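Local coordinates for uncharacterized protein (Pseudomonas aeruginosa PAO1, PDB 4R1D) that probably hydrolyses lipids as Tle4, a calcium-binding alpha/beta-hydrolase effector of the H2 type VI secretion system that is bound by its inhibitor Tli4, at residues 70-75 with 92-97; 287-292 with 497-502; 307-312 with 461-466; 426-431 with 512-517. All blocks are in the same frame, centred on the assembly; numbering follows the deposited sequence.

Interaction 1. Residues 70-75 with 92-97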
loop_
_atom_site.group_PDB
_atom_site.type_symbol
_atom_site.label_atom_id
_atom_site.label_comp_id
_atom_site.label_asym_id
_atom_site.label_seq_id
_atom_site.Cartn_x
_atom_site.Cartn_y
_atom_site.Cartn_z
ATOM N N GLU A 70 -13.352 2.633 0.762
ATOM C CA GLU A 70 -12.182 2.603 -0.121
ATOM C C GLU A 70 -11.146 3.649 0.298
ATOM O O GLU A 70 -11.481 4.821 0.445
ATOM C CB GLU A 70 -12.613 2.870 -1.566
ATOM C CG GLU A 70 -13.544 1.828 -2.178
ATOM C CD GLU A 70 -15.001 1.978 -1.751
ATOM O OE1 GLU A 70 -15.326 2.961 -1.054
ATOM O OE2 GLU A 70 -15.822 1.108 -2.126
ATOM N N VAL A 71 -9.891 3.234 0.482
ATOM C CA VAL A 71 -8.823 4.171 0.823
ATOM C C VAL A 71 -7.703 4.182 -0.216
ATOM O O VAL A 71 -6.810 5.020 -0.152
ATOM C CB VAL A 71 -8.202 3.857 2.203
ATOM C CG1 VAL A 71 -9.241 4.045 3.316
ATOM C CG2 VAL A 71 -7.659 2.451 2.216
ATOM N N TRP A 72 -7.730 3.242 -1.154
ATOM C CA TRP A 72 -6.683 3.187 -2.188
ATOM C C TRP A 72 -7.236 2.508 -3.429
ATOM O O TRP A 72 -7.628 1.350 -3.372
ATOM C CB TRP A 72 -5.454 2.410 -1.719
ATOM C CG TRP A 72 -4.310 2.557 -2.682
ATOM C CD1 TRP A 72 -3.806 1.608 -3.535
ATOM C CD2 TRP A 72 -3.552 3.748 -2.912
ATOM N NE1 TRP A 72 -2.763 2.145 -4.278
ATOM C CE2 TRP A 72 -2.596 3.459 -3.911
ATOM C CE3 TRP A 72 -3.589 5.034 -2.366
ATOM C CZ2 TRP A 72 -1.679 4.408 -4.361
ATOM C CZ3 TRP A 72 -2.673 5.976 -2.811
ATOM C CH2 TRP A 72 -1.737 5.663 -3.797
ATOM N N ARG A 73 -7.287 3.253 -4.527
ATOM C CA ARG A 73 -7.770 2.732 -5.796
ATOM C C ARG A 73 -7.150 3.513 -6.953
ATOM O O ARG A 73 -7.758 4.426 -7.531
ATOM C CB ARG A 73 -9.289 2.731 -5.858
ATOM C CG ARG A 73 -9.822 1.650 -6.787
ATOM C CD ARG A 73 -11.328 1.544 -6.713
ATOM N NE ARG A 73 -11.812 0.662 -5.652
ATOM C CZ ARG A 73 -13.041 0.161 -5.657
ATOM N NH1 ARG A 73 -13.844 0.453 -6.670
ATOM N NH2 ARG A 73 -13.460 -0.638 -4.685
ATOM N N PRO A 74 -5.912 3.140 -7.278
ATOM C CA PRO A 74 -5.029 3.736 -8.282
ATOM C C PRO A 74 -5.612 3.604 -9.680
ATOM O O PRO A 74 -6.405 2.699 -9.931
ATOM C CB PRO A 74 -3.756 2.901 -8.153
ATOM C CG PRO A 74 -4.225 1.578 -7.604
ATOM C CD PRO A 74 -5.310 1.961 -6.637
ATOM N N PRO A 75 -5.226 4.503 -10.593
ATOM C CA PRO A 75 -4.247 5.585 -10.417
ATOM C C PRO A 75 -4.843 6.788 -9.708
ATOM O O PRO A 75 -6.044 7.046 -9.831
ATOM C CB PRO A 75 -3.920 5.975 -11.860
ATOM C CG PRO A 75 -5.199 5.731 -12.584
ATOM C CD PRO A 75 -5.770 4.477 -11.962
ATOM N N TRP A 92 -12.062 10.400 -4.664
ATOM C CA TRP A 92 -12.633 9.793 -3.467
ATOM C C TRP A 92 -11.599 9.153 -2.549
ATOM O O TRP A 92 -11.727 9.201 -1.326
ATOM C CB TRP A 92 -13.634 8.727 -3.881
ATOM C CG TRP A 92 -14.225 7.948 -2.753
ATOM C CD1 TRP A 92 -14.039 6.626 -2.498
ATOM C CD2 TRP A 92 -15.112 8.434 -1.734
ATOM N NE1 TRP A 92 -14.758 6.249 -1.389
ATOM C CE2 TRP A 92 -15.422 7.340 -0.898
ATOM C CE3 TRP A 92 -15.667 9.684 -1.445
ATOM C CZ2 TRP A 92 -16.270 7.453 0.204
ATOM C CZ3 TRP A 92 -16.506 9.798 -0.345
ATOM C CH2 TRP A 92 -16.802 8.688 0.464
ATOM N N THR A 93 -10.593 8.512 -3.141
ATOM C CA THR A 93 -9.603 7.813 -2.332
ATOM C C THR A 93 -8.452 8.714 -1.894
ATOM O O THR A 93 -7.792 8.428 -0.897
ATOM C CB THR A 93 -8.994 6.603 -3.073
ATOM O OG1 THR A 93 -8.403 7.043 -4.301
ATOM C CG2 THR A 93 -10.063 5.555 -3.343
ATOM N N TRP A 94 -8.205 9.797 -2.617
ATOM C CA TRP A 94 -6.954 10.518 -2.400
ATOM C C TRP A 94 -7.066 12.043 -2.355
ATOM O O TRP A 94 -6.687 12.677 -1.364
ATOM C CB TRP A 94 -5.936 10.082 -3.466
ATOM C CG TRP A 94 -4.582 10.675 -3.303
ATOM C CD1 TRP A 94 -4.029 11.661 -4.053
ATOM C CD2 TRP A 94 -3.594 10.306 -2.327
ATOM N NE1 TRP A 94 -2.759 11.947 -3.605
ATOM C CE2 TRP A 94 -2.461 11.117 -2.558
ATOM C CE3 TRP A 94 -3.549 9.362 -1.299
ATOM C CZ2 TRP A 94 -1.307 11.023 -1.787
ATOM C CZ3 TRP A 94 -2.395 9.270 -0.535
ATOM C CH2 TRP A 94 -1.294 10.101 -0.786
ATOM N N ALA A 95 -7.570 12.624 -3.432
ATOM C CA ALA A 95 -7.582 14.068 -3.585
ATOM C C ALA A 95 -8.278 14.798 -2.437
ATOM O O ALA A 95 -7.802 15.850 -2.008
ATOM C CB ALA A 95 -8.194 14.458 -4.927
ATOM N N TRP A 96 -9.387 14.256 -1.932
ATOM C CA TRP A 96 -10.125 14.957 -0.870
ATOM C C TRP A 96 -9.650 14.616 0.535
ATOM O O TRP A 96 -10.138 15.195 1.514
ATOM C CB TRP A 96 -11.645 14.723 -0.977
ATOM C CG TRP A 96 -12.196 13.501 -0.263
ATOM C CD1 TRP A 96 -12.006 12.191 -0.606
ATOM C CD2 TRP A 96 -13.086 13.487 0.873
ATOM N NE1 TRP A 96 -12.696 11.369 0.255
ATOM C CE2 TRP A 96 -13.372 12.140 1.164
ATOM C CE3 TRP A 96 -13.665 14.484 1.666
ATOM C CZ2 TRP A 96 -14.207 11.758 2.223
ATOM C CZ3 TRP A 96 -14.499 14.102 2.724
ATOM C CH2 TRP A 96 -14.754 12.752 2.992
ATOM N N ARG A 97 -8.705 13.682 0.627
ATOM C CA ARG A 97 -8.138 13.287 1.917
ATOM C C ARG A 97 -7.031 14.249 2.318
ATOM O O ARG A 97 -6.031 14.362 1.603
ATOM C CB ARG A 97 -7.531 11.886 1.821
ATOM C CG ARG A 97 -8.465 10.814 1.253
ATOM C CD ARG A 97 -9.518 10.419 2.259
ATOM N NE ARG A 97 -10.258 9.228 1.839
ATOM C CZ ARG A 97 -11.380 8.811 2.422
ATOM N NH1 ARG A 97 -11.880 9.487 3.455
ATOM N NH2 ARG A 97 -11.988 7.707 1.991
HETATM O O HOH W 1 -5.946 5.793 -4.768
#
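T93 OG1 has two partners: it donates to G89 O one turn back in helix 84-95, and it accepts from a water whose O lies 2.8 Å from T93 OG1. The same water accepts from R73 N at 2.9 Å, so a single solvent molecule joins the helix to the chain just past strand 70-72. With OG1 wedged between backbone N and carbonyl carbon (chi1 58°), T93 CG2 faces the other segment and packs 3.9 Å from R73 CB. Two further links are weak. W92 NE1 reaches E70 OE1 at 3.4 Å, arriving with the carboxylate and indole planes steeply inclined, and R97 NH2 reaches E70 O at 3.3 Å, with the oxygen at the edge of the guanidinium. The carboxylate of E70 and the guanidinium of R97 have stronger partners on the other chain, evidently Tli4: its R177 pairs with E70 OE2 and its E179 with R97 NH1. W96 NE1 sits 3.5 Å above the centre of the R97 guanidinium. Beyond this polar side, the edge of W72 is turned to the face of W94 in an offset edge-to-face pair, planes at 89° and six-membered ring centroids 5.8 Å apart; W72 CZ3 comes to 3.8 Å from W94 CE3. W72 is steadied by its NE1 bond to M58 O, while R102 makes a cation-pi contact with W94. V71 and W72 both face L62, so the geometry is that of a classic beta bulge in an edge strand of a small antiparallel sheet, packed on a helix end at the Tli4 interface.

Interaction 2. Residues 287-292 with 497-502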
loop_
_atom_site.group_PDB
_atom_site.type_symbol
_atom_site.label_atom_id
_atom_site.label_comp_id
_atom_site.label_asym_id
_atom_site.label_seq_id
_atom_site.Cartn_x
_atom_site.Cartn_y
_atom_site.Cartn_z
ATOM N N SER A 287 15.560 0.643 -4.769
ATOM C CA SER A 287 15.525 1.738 -5.741
ATOM C C SER A 287 15.813 3.085 -5.092
ATOM O O SER A 287 15.118 3.496 -4.163
ATOM C CB SER A 287 14.151 1.818 -6.410
ATOM O OG SER A 287 14.096 2.925 -7.289
ATOM N N SER A 288 16.816 3.788 -5.609
ATOM C CA SER A 288 17.126 5.135 -5.140
ATOM C C SER A 288 15.959 6.125 -5.329
ATOM O O SER A 288 15.953 7.213 -4.751
ATOM C CB SER A 288 18.395 5.657 -5.839
ATOM O OG SER A 288 18.263 5.539 -7.243
ATOM N N THR A 289 14.970 5.773 -6.148
ATOM C CA THR A 289 13.847 6.692 -6.312
ATOM C C THR A 289 13.151 6.997 -4.990
ATOM O O THR A 289 12.595 8.075 -4.835
ATOM C CB THR A 289 12.790 6.210 -7.346
ATOM O OG1 THR A 289 12.144 5.016 -6.865
ATOM C CG2 THR A 289 13.428 5.973 -8.713
ATOM N N ILE A 290 13.186 6.073 -4.033
ATOM C CA ILE A 290 12.494 6.313 -2.758
ATOM C C ILE A 290 13.064 7.539 -2.059
ATOM O O ILE A 290 12.343 8.280 -1.389
ATOM C CB ILE A 290 12.523 5.078 -1.804
ATOM C CG1 ILE A 290 11.567 5.296 -0.624
ATOM C CG2 ILE A 290 13.927 4.812 -1.288
ATOM C CD1 ILE A 290 11.612 4.171 0.401
ATOM N N TYR A 291 14.363 7.771 -2.234
ATOM C CA TYR A 291 14.969 8.968 -1.661
ATOM C C TYR A 291 14.431 10.221 -2.350
ATOM O O TYR A 291 14.068 11.181 -1.697
ATOM C CB TYR A 291 16.492 8.892 -1.774
ATOM C CG TYR A 291 17.219 10.021 -1.090
ATOM C CD1 TYR A 291 17.326 11.264 -1.702
ATOM C CD2 TYR A 291 17.830 9.836 0.143
ATOM C CE1 TYR A 291 17.993 12.294 -1.100
ATOM C CE2 TYR A 291 18.513 10.877 0.763
ATOM C CZ TYR A 291 18.597 12.098 0.122
ATOM O OH TYR A 291 19.255 13.156 0.713
ATOM N N HIS A 292 14.375 10.214 -3.677
ATOM C CA HIS A 292 13.822 11.364 -4.383
ATOM C C HIS A 292 12.424 11.673 -3.873
ATOM O O HIS A 292 12.114 12.810 -3.519
ATOM C CB HIS A 292 13.739 11.116 -5.892
ATOM C CG HIS A 292 12.943 12.160 -6.610
ATOM N ND1 HIS A 292 11.568 12.114 -6.698
ATOM C CD2 HIS A 292 13.320 13.308 -7.222
ATOM C CE1 HIS A 292 11.132 13.176 -7.354
ATOM N NE2 HIS A 292 12.176 13.918 -7.683
ATOM N N ASP A 497 13.973 1.878 -15.668
ATOM C CA ASP A 497 12.635 1.897 -16.249
ATOM C C ASP A 497 11.787 3.025 -15.664
ATOM O O ASP A 497 10.567 2.983 -15.748
ATOM C CB ASP A 497 11.946 0.536 -16.059
ATOM C CG ASP A 497 11.603 0.249 -14.603
ATOM O OD1 ASP A 497 11.768 1.161 -13.775
ATOM O OD2 ASP A 497 11.153 -0.878 -14.289
ATOM N N GLU A 498 12.460 4.027 -15.086
ATOM C CA GLU A 498 11.848 5.201 -14.451
ATOM C C GLU A 498 11.752 5.020 -12.943
ATOM O O GLU A 498 11.938 5.968 -12.184
ATOM C CB GLU A 498 10.467 5.555 -15.021
ATOM C CG GLU A 498 10.443 5.729 -16.525
ATOM C CD GLU A 498 10.125 7.136 -16.956
ATOM O OE1 GLU A 498 9.255 7.778 -16.319
ATOM O OE2 GLU A 498 10.748 7.588 -17.942
ATOM N N THR A 499 11.469 3.795 -12.514
ATOM C CA THR A 499 11.320 3.515 -11.088
ATOM C C THR A 499 12.422 2.623 -10.528
ATOM O O THR A 499 12.858 2.823 -9.396
ATOM C CB THR A 499 9.953 2.887 -10.781
ATOM O OG1 THR A 499 8.952 3.900 -10.867
ATOM C CG2 THR A 499 9.942 2.291 -9.371
ATOM N N VAL A 500 12.866 1.650 -11.321
ATOM C CA VAL A 500 13.927 0.730 -10.913
ATOM C C VAL A 500 15.196 0.991 -11.738
ATOM O O VAL A 500 15.216 0.740 -12.933
ATOM C CB VAL A 500 13.475 -0.737 -11.108
ATOM C CG1 VAL A 500 14.598 -1.738 -10.767
ATOM C CG2 VAL A 500 12.222 -1.019 -10.251
ATOM N N PRO A 501 16.252 1.508 -11.096
ATOM C CA PRO A 501 17.508 1.701 -11.840
ATOM C C PRO A 501 18.032 0.357 -12.302
ATOM O O PRO A 501 17.817 -0.651 -11.641
ATOM C CB PRO A 501 18.452 2.286 -10.790
ATOM C CG PRO A 501 17.526 3.009 -9.843
ATOM C CD PRO A 501 16.299 2.122 -9.757
ATOM N N THR A 502 18.727 0.337 -13.429
ATOM C CA THR A 502 19.316 -0.894 -13.915
ATOM C C THR A 502 20.174 -1.580 -12.829
ATOM O O THR A 502 20.225 -2.806 -12.756
ATOM C CB THR A 502 20.125 -0.616 -15.207
ATOM O OG1 THR A 502 19.282 0.077 -16.142
ATOM C CG2 THR A 502 20.607 -1.911 -15.839
#
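S287 and T289 meet the carbonyl of T499 through their hydroxyls. S287 OG, anti to its backbone N (chi1 177°), donates to T499 O; the modelled separation of S287 OG and T499 O, 2.4 Å, is very short, and the exact length is therefore doubtful. T289 OG1 lies 2.9 Å from S287 OG and 3.4 Å from T499 O, the latter at best a weak bond, and its one proton cannot be assigned between them. A capping bond belongs to the same group: T289 N donates to S287 OG at 3.2 Å, so one serine oxygen serves both the turn leading into the helix and the loop 497-502. That loop is shaped by an Asx turn and motif: D497 OD1 accepts from T499 N as well. V500 N donates to D497 OD1 at 2.7 Å, nearly straight (173°). D497 OD2 bonds H535 ND1, an acid-histidine pairing consistent with the triads of alpha/beta hydrolases, although its role here is inferred. Van der Waals contacts of carbons with oxygens complete the contact: P501, at the N-cap of helix 502-505, places CD 3.4 Å from S287 OG and CG near S288 OG, which itself bonds W440 O, while T289 CG2 lies 3.3 Å from T499 O.

Interaction 3. Residues 307-312 with 461-466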
loop_
_atom_site.group_PDB
_atom_site.type_symbol
_atom_site.label_atom_id
_atom_site.label_comp_id
_atom_site.label_asym_id
_atom_site.label_seq_id
_atom_site.Cartn_x
_atom_site.Cartn_y
_atom_site.Cartn_z
ATOM N N GLY A 307 2.221 11.552 -2.607
ATOM C CA GLY A 307 2.324 12.947 -2.225
ATOM C C GLY A 307 3.069 13.794 -3.238
ATOM O O GLY A 307 3.783 13.271 -4.098
ATOM N N ARG A 308 2.891 15.110 -3.125
ATOM C CA ARG A 308 3.472 16.052 -4.081
ATOM C C ARG A 308 4.631 16.846 -3.489
ATOM O O ARG A 308 5.191 17.718 -4.153
ATOM C CB ARG A 308 2.407 17.022 -4.567
ATOM C CG ARG A 308 1.302 16.354 -5.336
ATOM C CD ARG A 308 1.854 15.655 -6.557
ATOM N NE ARG A 308 0.774 15.141 -7.385
ATOM C CZ ARG A 308 0.953 14.389 -8.460
ATOM N NH1 ARG A 308 2.180 14.060 -8.844
ATOM N NH2 ARG A 308 -0.100 13.970 -9.146
ATOM N N ASN A 309 4.965 16.560 -2.244
ATOM C CA ASN A 309 6.171 17.114 -1.629
ATOM C C ASN A 309 6.688 16.156 -0.565
ATOM O O ASN A 309 6.079 15.100 -0.291
ATOM C CB ASN A 309 5.941 18.535 -1.070
ATOM C CG ASN A 309 4.846 18.590 -0.016
ATOM O OD1 ASN A 309 4.708 17.688 0.799
ATOM N ND2 ASN A 309 4.065 19.670 -0.025
ATOM N N ALA A 310 7.827 16.507 0.016
ATOM C CA ALA A 310 8.483 15.664 1.001
ATOM C C ALA A 310 7.556 15.245 2.138
ATOM O O ALA A 310 7.490 14.069 2.490
ATOM C CB ALA A 310 9.697 16.390 1.571
ATOM N N GLY A 311 6.868 16.217 2.730
ATOM C CA GLY A 311 6.076 15.965 3.921
ATOM C C GLY A 311 4.946 14.988 3.643
ATOM O O GLY A 311 4.620 14.150 4.485
ATOM N N GLU A 312 4.328 15.110 2.475
ATOM C CA GLU A 312 3.212 14.231 2.123
ATOM C C GLU A 312 3.670 12.793 1.935
ATOM O O GLU A 312 3.062 11.861 2.448
ATOM C CB GLU A 312 2.507 14.741 0.864
ATOM C CG GLU A 312 1.739 16.026 1.146
ATOM C CD GLU A 312 0.974 16.564 -0.049
ATOM O OE1 GLU A 312 1.073 15.999 -1.154
ATOM O OE2 GLU A 312 0.289 17.589 0.121
ATOM N N ASP A 461 14.721 23.069 3.404
ATOM C CA ASP A 461 14.483 23.060 1.971
ATOM C C ASP A 461 13.017 23.400 1.691
ATOM O O ASP A 461 12.259 23.707 2.617
ATOM C CB ASP A 461 14.913 21.724 1.356
ATOM C CG ASP A 461 14.036 20.560 1.792
ATOM O OD1 ASP A 461 12.877 20.790 2.187
ATOM O OD2 ASP A 461 14.503 19.408 1.717
ATOM N N ASP A 462 12.623 23.363 0.426
ATOM C CA ASP A 462 11.244 23.687 0.057
ATOM C C ASP A 462 10.392 22.427 -0.083
ATOM O O ASP A 462 9.293 22.468 -0.639
ATOM C CB ASP A 462 11.209 24.491 -1.243
ATOM C CG ASP A 462 11.568 23.655 -2.457
ATOM O OD1 ASP A 462 12.133 22.548 -2.290
ATOM O OD2 ASP A 462 11.297 24.115 -3.581
ATOM N N GLU A 463 10.925 21.313 0.410
ATOM C CA GLU A 463 10.247 20.016 0.343
ATOM C C GLU A 463 9.985 19.556 -1.082
ATOM O O GLU A 463 9.232 18.606 -1.300
ATOM C CB GLU A 463 8.948 20.026 1.172
ATOM C CG GLU A 463 9.216 20.094 2.673
ATOM C CD GLU A 463 7.984 19.880 3.530
ATOM O OE1 GLU A 463 7.063 19.151 3.097
ATOM O OE2 GLU A 463 7.943 20.437 4.645
ATOM N N ASN A 464 10.635 20.213 -2.048
ATOM C CA ASN A 464 10.475 19.875 -3.457
ATOM C C ASN A 464 11.822 19.809 -4.206
ATOM O O ASN A 464 11.851 19.719 -5.429
ATOM C CB ASN A 464 9.517 20.859 -4.160
ATOM C CG ASN A 464 8.033 20.586 -3.851
ATOM O OD1 ASN A 464 7.287 21.491 -3.484
ATOM N ND2 ASN A 464 7.606 19.336 -4.023
ATOM N N GLY A 465 12.929 19.845 -3.470
ATOM C CA GLY A 465 14.216 19.551 -4.073
ATOM C C GLY A 465 15.284 20.626 -3.944
ATOM O O GLY A 465 16.401 20.428 -4.410
ATOM N N THR A 466 14.966 21.754 -3.321
ATOM C CA THR A 466 15.988 22.798 -3.196
ATOM C C THR A 466 16.014 23.536 -1.861
ATOM O O THR A 466 14.978 23.745 -1.220
ATOM C CB THR A 466 15.914 23.823 -4.362
ATOM O OG1 THR A 466 17.148 24.558 -4.438
ATOM C CG2 THR A 466 14.736 24.785 -4.168
HETATM O O HOH W 2 4.370 18.736 3.396
HETATM O O HOH W 3 4.711 21.473 -2.558
#
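The N309 amide and the E463 carboxylate cross obliquely, their planes 81° apart. N309 OD1 and E463 OE1, both acceptors, stand 3.6 Å from each other and are bridged by a water that donates to each. At the amide's oxygen end, E312 N arrives nearly along the C=O axis, 3.1 Å from N309 OD1; the carboxylate is approached from above its plane, where G311 N donates to E463 OE1 at 3.0 Å. Having no side chain, G311 lets E463 OE1 settle 3.4 Å from G311 CA. E463 OE2 has its own partner, Y386 OH. The N464 amide takes R308 O almost within its plane, N464 ND2 donating to a lone pair of R308 O at 2.9 Å, and ND2 also bonds C296 O. The backbones also join directly: A310 N donates to E463 O at 2.8 Å. A310 CB packs 3.7 Å from E463 CB. Asx turns at D461 and D462 brace the loop, N464 N and T466 N reaching D462 OD1 from opposite faces. N309 CG sits between backbone N and carbonyl carbon (chi1 59°), which suits an N-cap: N309 caps helix 310-317, and E463, far away in sequence, accepts from two further N-H groups of its first turn.

Interaction 4. Residues 426-431 with 512-517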
loop_
_atom_site.group_PDB
_atom_site.type_symbol
_atom_site.label_atom_id
_atom_site.label_comp_id
_atom_site.label_asym_id
_atom_site.label_seq_id
_atom_site.Cartn_x
_atom_site.Cartn_y
_atom_site.Cartn_z
ATOM N N GLU A 426 14.124 -21.907 -10.514
ATOM C CA GLU A 426 13.564 -21.786 -11.857
ATOM C C GLU A 426 12.988 -20.379 -12.038
ATOM O O GLU A 426 11.779 -20.198 -12.154
ATOM C CB GLU A 426 12.494 -22.850 -12.095
ATOM C CG GLU A 426 12.956 -24.270 -11.721
ATOM C CD GLU A 426 14.073 -24.786 -12.634
ATOM O OE1 GLU A 426 14.230 -24.264 -13.753
ATOM O OE2 GLU A 426 14.787 -25.724 -12.230
ATOM N N THR A 427 13.875 -19.391 -12.053
ATOM C CA THR A 427 13.466 -17.999 -12.119
ATOM C C THR A 427 13.760 -17.420 -13.495
ATOM O O THR A 427 14.894 -17.512 -13.995
ATOM C CB THR A 427 14.187 -17.155 -11.043
ATOM O OG1 THR A 427 13.708 -17.522 -9.744
ATOM C CG2 THR A 427 13.905 -15.684 -11.263
ATOM N N TYR A 428 12.732 -16.838 -14.106
ATOM C CA TYR A 428 12.855 -16.169 -15.401
ATOM C C TYR A 428 12.514 -14.704 -15.196
ATOM O O TYR A 428 11.362 -14.347 -14.939
ATOM C CB TYR A 428 11.900 -16.810 -16.418
ATOM C CG TYR A 428 12.267 -18.247 -16.734
ATOM C CD1 TYR A 428 12.040 -19.274 -15.811
ATOM C CD2 TYR A 428 12.866 -18.570 -17.945
ATOM C CE1 TYR A 428 12.411 -20.597 -16.104
ATOM C CE2 TYR A 428 13.225 -19.874 -18.240
ATOM C CZ TYR A 428 13.007 -20.872 -17.330
ATOM O OH TYR A 428 13.381 -22.152 -17.672
ATOM N N ALA A 429 13.524 -13.848 -15.269
ATOM C CA ALA A 429 13.336 -12.447 -14.927
ATOM C C ALA A 429 13.453 -11.561 -16.169
ATOM O O ALA A 429 14.233 -11.855 -17.068
ATOM C CB ALA A 429 14.375 -12.042 -13.895
ATOM N N HIS A 430 12.678 -10.480 -16.217
ATOM C CA HIS A 430 12.879 -9.458 -17.245
ATOM C C HIS A 430 12.816 -8.073 -16.596
ATOM O O HIS A 430 12.188 -7.887 -15.556
ATOM C CB HIS A 430 11.868 -9.593 -18.404
ATOM C CG HIS A 430 10.444 -9.376 -17.988
ATOM N ND1 HIS A 430 9.633 -10.402 -17.550
ATOM C CD2 HIS A 430 9.701 -8.246 -17.913
ATOM C CE1 HIS A 430 8.445 -9.912 -17.229
ATOM N NE2 HIS A 430 8.462 -8.607 -17.436
ATOM N N TYR A 431 13.496 -7.104 -17.185
ATOM C CA TYR A 431 13.537 -5.778 -16.593
ATOM C C TYR A 431 13.872 -4.731 -17.651
ATOM O O TYR A 431 14.366 -5.068 -18.727
ATOM C CB TYR A 431 14.552 -5.737 -15.440
ATOM C CG TYR A 431 15.971 -6.063 -15.857
ATOM C CD1 TYR A 431 16.344 -7.366 -16.171
ATOM C CD2 TYR A 431 16.939 -5.064 -15.939
ATOM C CE1 TYR A 431 17.649 -7.668 -16.560
ATOM C CE2 TYR A 431 18.236 -5.356 -16.316
ATOM C CZ TYR A 431 18.586 -6.654 -16.623
ATOM O OH TYR A 431 19.885 -6.943 -17.004
ATOM N N GLY A 512 22.784 -14.997 -10.720
ATOM C CA GLY A 512 22.791 -16.246 -11.459
ATOM C C GLY A 512 21.446 -16.905 -11.706
ATOM O O GLY A 512 21.371 -18.132 -11.752
ATOM N N VAL A 513 20.383 -16.116 -11.877
ATOM C CA VAL A 513 19.075 -16.698 -12.187
ATOM C C VAL A 513 19.123 -17.413 -13.529
ATOM O O VAL A 513 19.998 -17.143 -14.368
ATOM C CB VAL A 513 17.920 -15.662 -12.171
ATOM C CG1 VAL A 513 17.632 -15.199 -10.747
ATOM C CG2 VAL A 513 18.239 -14.480 -13.069
ATOM N N LYS A 514 18.193 -18.338 -13.728
ATOM C CA LYS A 514 18.216 -19.194 -14.911
ATOM C C LYS A 514 18.089 -18.406 -16.216
ATOM O O LYS A 514 18.784 -18.689 -17.195
ATOM C CB LYS A 514 17.129 -20.264 -14.819
ATOM C CG LYS A 514 17.032 -21.152 -16.054
ATOM C CD LYS A 514 16.194 -22.401 -15.775
ATOM C CE LYS A 514 17.043 -23.552 -15.229
ATOM N NZ LYS A 514 16.320 -24.874 -15.269
ATOM N N ALA A 515 17.189 -17.429 -16.237
ATOM C CA ALA A 515 17.023 -16.579 -17.411
ATOM C C ALA A 515 16.782 -15.127 -17.008
ATOM O O ALA A 515 16.074 -14.851 -16.037
ATOM C CB ALA A 515 15.877 -17.089 -18.295
ATOM N N SER A 516 17.385 -14.203 -17.743
ATOM C CA SER A 516 17.254 -12.772 -17.456
ATOM C C SER A 516 17.195 -11.993 -18.775
ATOM O O SER A 516 18.120 -12.061 -19.602
ATOM C CB SER A 516 18.419 -12.286 -16.580
ATOM O OG SER A 516 18.345 -10.892 -16.316
ATOM N N PHE A 517 16.093 -11.278 -18.981
ATOM C CA PHE A 517 15.885 -10.498 -20.203
ATOM C C PHE A 517 16.070 -9.013 -19.949
ATOM O O PHE A 517 15.304 -8.384 -19.198
ATOM C CB PHE A 517 14.504 -10.781 -20.799
ATOM C CG PHE A 517 14.306 -12.218 -21.182
ATOM C CD1 PHE A 517 14.016 -13.173 -20.218
ATOM C CD2 PHE A 517 14.426 -12.619 -22.504
ATOM C CE1 PHE A 517 13.845 -14.492 -20.551
ATOM C CE2 PHE A 517 14.260 -13.938 -22.852
ATOM C CZ PHE A 517 13.961 -14.884 -21.876
HETATM O O HOH W 4 15.868 -27.817 -13.991
HETATM O O HOH W 5 16.958 -19.312 -11.255
#
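E426 and K514 meet in a salt bridge at the start of two neighbouring strands, K514 NZ donating to the syn lone pair of E426 OE1 at 2.7 Å. Both chains bend to manage it: K514 runs extended from the backbone until chi3 (-88°) turns CE aside, and E426 folds at chi2. A water joins E426 OE2 to K514 NZ, weakly on the lysine side. Y428 lies alongside K514 and points the same way, its OH 3.4 Å from K514 CD, while Y428 CD2 packs obliquely 3.4 Å from A515 CB. The T427 side chain lies askew to that of V513, T427 CG2 touching V513 CG1 at 3.8 Å. Y431 CG sits between backbone N and carbonyl carbon (chi1 60°), and Y431 CE1 meets S516 OG at the ring edge, 3.3 Å away, a contact and not a bond; the two hydroxyls, Y431 OH and S516 OG, are both hydrogen-bonded to E182 OE2. A429 O lies at the edge of the F517 ring, in its plane, 3.4 Å from F517 CD1. H430, CB to CB with F517, carries its imidazole off toward helix 542-556. The backbones supply a regular ladder: A429 N donates to A515 O at 2.8 Å and F517 N to A429 O at 2.7 Å, flanked by A515 N to T427 O and Y431 N to F517 O. With the short strand axes 12° apart, this is the parallel pairing of 427-432 with the outermost strand 515-519 in the central sheet of an alpha/beta-hydrolase fold.

Interactions 1 and 3 touch directly, W94 CZ2 packing 3.7 Å from G307 N, so the end of helix 84-95 abuts the residues leading into helix 310-317. Interactions 2 and 3 lie about 17 Å apart between centres, with nearest atoms about 6 Å apart; their helices 289-296 and 310-317 are consecutive, and 307-312/461-466 is nested within the span closed by 287-292/497-502. Interaction 2 in turn meets interaction 4, T502 CG2 lying 4.2 Å from Y431 CE2. Interactions 3 and 4 are farthest apart, about 37 Å between centres. Interaction 2 includes D497 of the probable acid-histidine pair; all four lie away from the calcium site of E152, D156, F202 and D203.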